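Local coordinates for protein CELL division inhibitor (Pyrococcus furiosus, PDB 1G3Q) that binds ADP and magnesium and probably hydrolyses ATP as a MinD-type P-loop ATPase connected with the control of cell division, at residues Ile4-Ser9 / Ile117-Gly122; Arg30-Leu35 / Phe112-Ile117. All coordinates share one frame; numbering follows the deposited sequence.

How the interactions relate
Strand 114-118 is common to both contacts: interaction 1 pairs its C-terminal end with strand 3-8, interaction 2 its N-terminal part with strand 34-38, so the three run parallel as neighbours in the order 34-38, 114-118, 3-8. Ile117 belongs to both segment sets, and the centres of the two contacts lie about 15 Å apart. Between them Ile5 N meets Ile115 O at 2.9 Å, a probable hydrogen bond, and Ile5 CB packs on Leu116 CD2 at 3.9 Å. Interaction 1 reaches the nucleotide site, with the Asp118 side chain about 4 Å from both magnesium and ADP; in interaction 2 the side chain of Leu116 is about 12 Å from the bound ADP and magnesium.

Interaction 1: residues Ile4-Ser9 / Ile117-Gly122; sequences IISIVS and IDCPAG
Ile5 O, Ile7 N and Ile7 O bind strand 3-8, which leads into the P-loop, to Ile117 and Cys119 at the end of strand 114-118, making the two strands parallel neighbours in the P-loop NTPase sheet. Ser6 bridges to Ile117 and Ile7 to Asp118. Ile117 N reaches Ile5 O at 2.9 Å and is nearly straight (171° at the hydrogen), Ile7 N returns to Ile117 O at the same length, and Cys119 N closes on Ile7 O at 3.3 Å, more bent at 149°. Past the strand ends Gly122 N makes a weak bond to Ser9 O, and a water links the two chains, accepting from Ser9 N and donating to Pro120 O.

The apolar contacts lie on the face carrying Ser6 and Ile117. CD1 of Ile117 comes within 3.7 Å of Ile4 CG2 and also lies near Ser6 OG, whose hydrogen-bond partner is Met131 O in helix 125-131. Cys119 turns SG anti to its carbonyl carbon (chi1 -55°), which sets the sulfur 4.1 Å from Val8 CG1 and equally near Ser6 CB.

Asp118, a magnesium ligand in a structure of this protein though not bound to the metal in this model, bonds through OD2 to Thr17 OG1, and Cys119 O accepts from Lys16 NZ, a lysine of the ADP site. Ser9 OG is held by Val140 O, with Lys11 O and Thr14 OG1 as further partners. The carbonyl that accepts Ile7 N also meets that residue's side chain: Ile117 O lies 3.4 Å from Ile7 CB.

Interaction 2: residues Arg30-Leu35 / Phe112-Ile117; sequences RGRKVL and FDFILI
Val34 pairs with Phe114 and Leu35 with Ile115 in parallel register, at CA-CA distances of 4.8 and 4.7 Å, with Leu35 N to Phe114 O and Leu116 N to Leu35 O as the strand bonds. Strand 34-38 follows strand 3-8 through helix 16-29 in a beta-alpha-beta crossover, and strand 114-118 lies between the two, as in the P-loop NTPase fold. Ahead of the bridges Lys33 O accepts twice, from Asp113 N at 2.8 Å and Phe114 N at 3.2 Å. Asp113 OD2 takes Lys33 N on its anti side at 2.9 Å, almost straight (174°); OD1 is bonded to Met1 N.

On the face of Leu35 and Ile115, Leu35 CB sits over the centre of the Phe112 ring, 3.5 Å from the centroid, a CH-pi contact, and Leu35 CD2 lies 3.8 Å from Phe112 CE2. Lys33, with CG anti to its backbone N (chi1 -172°), crosses the ring obliquely and brings NZ over the face opposite Leu35 CB, 5.0 Å from the centroid and 24° off the normal, a cation-pi geometry; NZ also bonds to Lys111 O. Elsewhere Val34 CG1 meets Leu116 CD1, and Arg32 CB touches the Phe114 ring at its edge.

Main-chain bonds and the Asp113 carboxylate thus join the two chains immediately ahead of the first bridge, and Phe112 combines an apolar contact with a lysine charge that ring and carbonyl would both stabilise.

Interaction 1: residues Ile4-Ser9 / Ile117-Gly122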
ATOM      1  N   ILE A   4      -9.771   3.581   5.699  1.00 21.51           N
ATOM      2  CA  ILE A   4      -8.395   4.001   5.461  1.00 20.35           C
ATOM      3  C   ILE A   4      -7.456   2.898   5.934  1.00 19.82           C
ATOM      4  O   ILE A   4      -7.336   2.626   7.132  1.00 20.25           O
ATOM      5  CB  ILE A   4      -8.088   5.324   6.191  1.00 20.04           C
ATOM      6  CG1 ILE A   4      -9.168   6.357   5.846  1.00 19.53           C
ATOM      7  CG2 ILE A   4      -6.716   5.856   5.764  1.00 19.28           C
ATOM      8  CD1 ILE A   4      -8.929   7.740   6.449  1.00 19.57           C
ATOM      9  N   ILE A   5      -6.795   2.260   4.976  1.00 18.32           N
ATOM     10  CA  ILE A   5      -5.900   1.154   5.266  1.00 17.02           C
ATOM     11  C   ILE A   5      -4.434   1.450   4.961  1.00 17.04           C
ATOM     12  O   ILE A   5      -4.079   1.790   3.829  1.00 15.45           O
ATOM     13  CB  ILE A   5      -6.313  -0.086   4.452  1.00 16.76           C
ATOM     14  CG1 ILE A   5      -7.805  -0.377   4.664  1.00 16.31           C
ATOM     15  CG2 ILE A   5      -5.458  -1.274   4.853  1.00 16.59           C
ATOM     16  CD1 ILE A   5      -8.331  -1.546   3.832  1.00 15.65           C
ATOM     17  N   SER A   6      -3.584   1.309   5.973  1.00 16.86           N
ATOM     18  CA  SER A   6      -2.157   1.537   5.794  1.00 17.39           C
ATOM     19  C   SER A   6      -1.488   0.237   5.352  1.00 17.54           C
ATOM     20  O   SER A   6      -1.655  -0.805   5.989  1.00 18.18           O
ATOM     21  CB  SER A   6      -1.523   2.025   7.102  1.00 17.19           C
ATOM     22  OG  SER A   6      -2.076   3.265   7.506  1.00 17.27           O
ATOM     23  N   ILE A   7      -0.747   0.303   4.249  1.00 17.53           N
ATOM     24  CA  ILE A   7      -0.036  -0.856   3.712  1.00 17.67           C
ATOM     25  C   ILE A   7       1.365  -0.702   4.284  1.00 17.83           C
ATOM     26  O   ILE A   7       2.112   0.179   3.867  1.00 17.13           O
ATOM     27  CB  ILE A   7       0.015  -0.811   2.170  1.00 17.76           C
ATOM     28  CG1 ILE A   7      -1.394  -0.587   1.611  1.00 18.69           C
ATOM     29  CG2 ILE A   7       0.600  -2.107   1.624  1.00 17.67           C
ATOM     30  CD1 ILE A   7      -2.416  -1.622   2.053  1.00 18.45           C
ATOM     31  N   VAL A   8       1.722  -1.568   5.227  1.00 18.39           N
ATOM     32  CA  VAL A   8       3.003  -1.445   5.920  1.00 18.64           C
ATOM     33  C   VAL A   8       3.922  -2.655   5.912  1.00 19.08           C
ATOM     34  O   VAL A   8       3.548  -3.741   5.473  1.00 19.13           O
ATOM     35  CB  VAL A   8       2.748  -1.070   7.395  1.00 18.67           C
ATOM     36  CG1 VAL A   8       1.776   0.102   7.470  1.00 18.49           C
ATOM     37  CG2 VAL A   8       2.168  -2.274   8.142  1.00 17.64           C
ATOM     38  N   SER A   9       5.131  -2.449   6.425  1.00 19.43           N
ATOM     39  CA  SER A   9       6.123  -3.512   6.508  1.00 20.62           C
ATOM     40  C   SER A   9       7.271  -3.148   7.438  1.00 21.45           C
ATOM     41  O   SER A   9       7.485  -1.975   7.761  1.00 21.75           O
ATOM     42  CB  SER A   9       6.690  -3.829   5.126  1.00 20.67           C
ATOM     43  OG  SER A   9       7.609  -4.904   5.207  1.00 21.32           O
ATOM     44  N   ILE A 117      -2.953   3.523   1.774  1.00 14.69           N
ATOM     45  CA  ILE A 117      -1.728   4.297   1.929  1.00 14.63           C
ATOM     46  C   ILE A 117      -0.461   3.463   1.782  1.00 14.75           C
ATOM     47  O   ILE A 117      -0.184   2.584   2.597  1.00 14.23           O
ATOM     48  CB  ILE A 117      -1.668   4.990   3.310  1.00 15.14           C
ATOM     49  CG1 ILE A 117      -2.991   5.698   3.614  1.00 14.79           C
ATOM     50  CG2 ILE A 117      -0.522   5.996   3.324  1.00 14.90           C
ATOM     51  CD1 ILE A 117      -3.137   6.119   5.079  1.00 15.28           C
ATOM     52  N   ASP A 118       0.301   3.751   0.734  1.00 14.51           N
ATOM     53  CA  ASP A 118       1.564   3.072   0.476  1.00 14.80           C
ATOM     54  C   ASP A 118       2.542   3.735   1.444  1.00 15.14           C
ATOM     55  O   ASP A 118       2.867   4.911   1.292  1.00 14.51           O
ATOM     56  CB  ASP A 118       1.993   3.322  -0.973  1.00 14.54           C
ATOM     57  CG  ASP A 118       3.244   2.555  -1.361  1.00 15.13           C
ATOM     58  OD1 ASP A 118       3.785   1.799  -0.521  1.00 12.99           O
ATOM     59  OD2 ASP A 118       3.681   2.716  -2.522  1.00 14.42           O
ATOM     60  N   CYS A 119       3.001   2.989   2.441  1.00 15.55           N
ATOM     61  CA  CYS A 119       3.910   3.549   3.438  1.00 16.98           C
ATOM     62  C   CYS A 119       5.362   3.132   3.307  1.00 17.49           C
ATOM     63  O   CYS A 119       5.676   2.070   2.772  1.00 18.05           O
ATOM     64  CB  CYS A 119       3.458   3.157   4.852  1.00 16.20           C
ATOM     65  SG  CYS A 119       1.766   3.582   5.291  1.00 16.54           S
ATOM     66  N   PRO A 120       6.278   3.993   3.764  1.00 18.32           N
ATOM     67  CA  PRO A 120       7.684   3.608   3.682  1.00 18.64           C
ATOM     68  C   PRO A 120       7.798   2.606   4.831  1.00 19.02           C
ATOM     69  O   PRO A 120       6.956   2.603   5.730  1.00 18.51           O
ATOM     70  CB  PRO A 120       8.421   4.916   3.967  1.00 18.97           C
ATOM     71  CG  PRO A 120       7.473   5.663   4.848  1.00 18.67           C
ATOM     72  CD  PRO A 120       6.130   5.389   4.213  1.00 18.42           C
ATOM     73  N   ALA A 121       8.809   1.750   4.809  1.00 19.58           N
ATOM     74  CA  ALA A 121       8.956   0.765   5.872  1.00 20.31           C
ATOM     75  C   ALA A 121       9.626   1.349   7.110  1.00 20.86           C
ATOM     76  O   ALA A 121      10.185   2.443   7.072  1.00 20.62           O
ATOM     77  CB  ALA A 121       9.762  -0.418   5.365  1.00 20.05           C
ATOM     78  N   GLY A 122       9.546   0.617   8.216  1.00 22.09           N
ATOM     79  CA  GLY A 122      10.197   1.063   9.433  1.00 22.89           C
ATOM     80  C   GLY A 122       9.363   1.794  10.461  1.00 23.59           C
ATOM     81  O   GLY A 122       8.131   1.815  10.402  1.00 23.37           O
TER
HETATM   82  O   HOH W   1       5.487   0.486   6.756  1.00 17.55           O

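Interaction 2: residues Arg30-Leu35 / Phe112-Ile117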
ATOM      1  N   ARG A  30     -14.026  -4.186  -8.641  1.00 22.19           N
ATOM      2  CA  ARG A  30     -15.184  -4.779  -7.979  1.00 22.64           C
ATOM      3  C   ARG A  30     -16.248  -3.709  -7.759  1.00 22.56           C
ATOM      4  O   ARG A  30     -17.294  -3.971  -7.164  1.00 23.07           O
ATOM      5  CB  ARG A  30     -14.772  -5.403  -6.640  1.00 23.15           C
ATOM      6  CG  ARG A  30     -13.796  -6.563  -6.779  1.00 24.12           C
ATOM      7  CD  ARG A  30     -13.238  -6.988  -5.433  1.00 25.53           C
ATOM      8  NE  ARG A  30     -14.254  -7.580  -4.569  1.00 27.30           N
ATOM      9  CZ  ARG A  30     -14.747  -8.805  -4.719  1.00 27.59           C
ATOM     10  NH1 ARG A  30     -14.317  -9.582  -5.703  1.00 27.76           N
ATOM     11  NH2 ARG A  30     -15.677  -9.253  -3.887  1.00 28.40           N
ATOM     12  N   GLY A  31     -15.971  -2.500  -8.239  1.00 22.24           N
ATOM     13  CA  GLY A  31     -16.922  -1.412  -8.104  1.00 21.72           C
ATOM     14  C   GLY A  31     -16.708  -0.466  -6.933  1.00 21.62           C
ATOM     15  O   GLY A  31     -17.523   0.426  -6.717  1.00 21.92           O
ATOM     16  N   ARG A  32     -15.628  -0.646  -6.178  1.00 20.87           N
ATOM     17  CA  ARG A  32     -15.355   0.220  -5.034  1.00 20.65           C
ATOM     18  C   ARG A  32     -14.526   1.429  -5.465  1.00 19.67           C
ATOM     19  O   ARG A  32     -13.616   1.298  -6.285  1.00 19.50           O
ATOM     20  CB  ARG A  32     -14.599  -0.554  -3.949  1.00 21.92           C
ATOM     21  CG  ARG A  32     -15.188  -1.924  -3.633  1.00 24.92           C
ATOM     22  CD  ARG A  32     -16.630  -1.832  -3.145  1.00 27.27           C
ATOM     23  NE  ARG A  32     -17.250  -3.153  -3.053  1.00 30.07           N
ATOM     24  CZ  ARG A  32     -18.466  -3.381  -2.566  1.00 31.42           C
ATOM     25  NH1 ARG A  32     -18.945  -4.620  -2.525  1.00 32.54           N
ATOM     26  NH2 ARG A  32     -19.203  -2.375  -2.108  1.00 32.34           N
ATOM     27  N   LYS A  33     -14.839   2.599  -4.915  1.00 18.21           N
ATOM     28  CA  LYS A  33     -14.105   3.819  -5.248  1.00 17.83           C
ATOM     29  C   LYS A  33     -12.855   3.865  -4.379  1.00 16.86           C
ATOM     30  O   LYS A  33     -12.942   3.953  -3.152  1.00 16.83           O
ATOM     31  CB  LYS A  33     -14.975   5.053  -5.000  1.00 17.83           C
ATOM     32  CG  LYS A  33     -14.359   6.355  -5.498  1.00 18.02           C
ATOM     33  CD  LYS A  33     -15.292   7.536  -5.262  1.00 18.68           C
ATOM     34  CE  LYS A  33     -14.639   8.851  -5.651  1.00 18.67           C
ATOM     35  NZ  LYS A  33     -15.504  10.023  -5.311  1.00 18.65           N
ATOM     36  N   VAL A  34     -11.695   3.818  -5.024  1.00 15.96           N
ATOM     37  CA  VAL A  34     -10.419   3.788  -4.317  1.00 14.51           C
ATOM     38  C   VAL A  34      -9.480   4.972  -4.536  1.00 14.63           C
ATOM     39  O   VAL A  34      -9.389   5.516  -5.636  1.00 14.39           O
ATOM     40  CB  VAL A  34      -9.626   2.523  -4.709  1.00 14.39           C
ATOM     41  CG1 VAL A  34      -8.361   2.415  -3.877  1.00 14.16           C
ATOM     42  CG2 VAL A  34     -10.497   1.282  -4.552  1.00 13.21           C
ATOM     43  N   LEU A  35      -8.783   5.359  -3.472  1.00 13.75           N
ATOM     44  CA  LEU A  35      -7.783   6.418  -3.547  1.00 13.59           C
ATOM     45  C   LEU A  35      -6.475   5.773  -3.103  1.00 13.30           C
ATOM     46  O   LEU A  35      -6.343   5.346  -1.951  1.00 13.22           O
ATOM     47  CB  LEU A  35      -8.094   7.591  -2.610  1.00 13.23           C
ATOM     48  CG  LEU A  35      -6.962   8.635  -2.622  1.00 12.98           C
ATOM     49  CD1 LEU A  35      -6.859   9.267  -4.014  1.00 13.05           C
ATOM     50  CD2 LEU A  35      -7.203   9.707  -1.570  1.00 12.88           C
ATOM     51  N   PHE A 112     -14.217   8.420  -0.513  1.00 21.52           N
ATOM     52  CA  PHE A 112     -13.801   7.129  -1.062  1.00 20.29           C
ATOM     53  C   PHE A 112     -14.256   5.955  -0.208  1.00 19.85           C
ATOM     54  O   PHE A 112     -14.495   6.106   0.988  1.00 20.21           O
ATOM     55  CB  PHE A 112     -12.272   7.083  -1.176  1.00 19.40           C
ATOM     56  CG  PHE A 112     -11.702   8.129  -2.087  1.00 18.57           C
ATOM     57  CD1 PHE A 112     -11.623   7.907  -3.459  1.00 17.81           C
ATOM     58  CD2 PHE A 112     -11.291   9.357  -1.581  1.00 18.14           C
ATOM     59  CE1 PHE A 112     -11.145   8.894  -4.314  1.00 17.30           C
ATOM     60  CE2 PHE A 112     -10.811  10.355  -2.429  1.00 17.71           C
ATOM     61  CZ  PHE A 112     -10.741  10.123  -3.799  1.00 17.70           C
ATOM     62  N   ASP A 113     -14.366   4.786  -0.833  1.00 19.29           N
ATOM     63  CA  ASP A 113     -14.744   3.569  -0.125  1.00 18.77           C
ATOM     64  C   ASP A 113     -13.490   3.010   0.535  1.00 18.26           C
ATOM     65  O   ASP A 113     -13.542   2.453   1.634  1.00 18.13           O
ATOM     66  CB  ASP A 113     -15.311   2.531  -1.094  1.00 19.00           C
ATOM     67  CG  ASP A 113     -16.641   2.947  -1.673  1.00 19.10           C
ATOM     68  OD1 ASP A 113     -17.471   3.467  -0.901  1.00 19.29           O
ATOM     69  OD2 ASP A 113     -16.864   2.746  -2.882  1.00 18.32           O
ATOM     70  N   PHE A 114     -12.363   3.168  -0.153  1.00 16.95           N
ATOM     71  CA  PHE A 114     -11.077   2.697   0.336  1.00 16.50           C
ATOM     72  C   PHE A 114      -9.983   3.712   0.040  1.00 16.50           C
ATOM     73  O   PHE A 114      -9.919   4.271  -1.057  1.00 16.00           O
ATOM     74  CB  PHE A 114     -10.689   1.380  -0.344  1.00 16.86           C
ATOM     75  CG  PHE A 114     -11.446   0.187   0.152  1.00 17.20           C
ATOM     76  CD1 PHE A 114     -11.030  -0.490   1.297  1.00 17.70           C
ATOM     77  CD2 PHE A 114     -12.574  -0.266  -0.525  1.00 16.88           C
ATOM     78  CE1 PHE A 114     -11.728  -1.606   1.760  1.00 17.73           C
ATOM     79  CE2 PHE A 114     -13.279  -1.378  -0.070  1.00 17.43           C
ATOM     80  CZ  PHE A 114     -12.854  -2.050   1.076  1.00 17.59           C
ATOM     81  N   ILE A 115      -9.137   3.961   1.030  1.00 15.95           N
ATOM     82  CA  ILE A 115      -7.999   4.846   0.852  1.00 15.65           C
ATOM     83  C   ILE A 115      -6.841   3.955   1.266  1.00 15.59           C
ATOM     84  O   ILE A 115      -6.707   3.594   2.436  1.00 16.28           O
ATOM     85  CB  ILE A 115      -8.069   6.098   1.755  1.00 15.64           C
ATOM     86  CG1 ILE A 115      -9.278   6.953   1.360  1.00 15.51           C
ATOM     87  CG2 ILE A 115      -6.781   6.913   1.616  1.00 15.38           C
ATOM     88  CD1 ILE A 115      -9.416   8.253   2.134  1.00 16.61           C
ATOM     89  N   LEU A 116      -6.022   3.562   0.300  1.00 15.09           N
ATOM     90  CA  LEU A 116      -4.900   2.683   0.596  1.00 14.75           C
ATOM     91  C   LEU A 116      -3.615   3.500   0.621  1.00 15.14           C
ATOM     92  O   LEU A 116      -3.235   4.099  -0.384  1.00 14.70           O
ATOM     93  CB  LEU A 116      -4.826   1.572  -0.453  1.00 14.04           C
ATOM     94  CG  LEU A 116      -6.159   0.848  -0.702  1.00 13.92           C
ATOM     95  CD1 LEU A 116      -5.970  -0.246  -1.751  1.00 12.96           C
ATOM     96  CD2 LEU A 116      -6.672   0.240   0.608  1.00 13.16           C
ATOM     97  N   ILE A 117      -2.953   3.523   1.774  1.00 14.69           N
ATOM     98  CA  ILE A 117      -1.728   4.297   1.929  1.00 14.63           C
ATOM     99  C   ILE A 117      -0.461   3.463   1.782  1.00 14.75           C
ATOM    100  O   ILE A 117      -0.184   2.584   2.597  1.00 14.23           O
ATOM    101  CB  ILE A 117      -1.668   4.990   3.310  1.00 15.14           C
ATOM    102  CG1 ILE A 117      -2.991   5.698   3.614  1.00 14.79           C
ATOM    103  CG2 ILE A 117      -0.522   5.996   3.324  1.00 14.90           C
ATOM    104  CD1 ILE A 117      -3.137   6.119   5.079  1.00 15.28           C
TER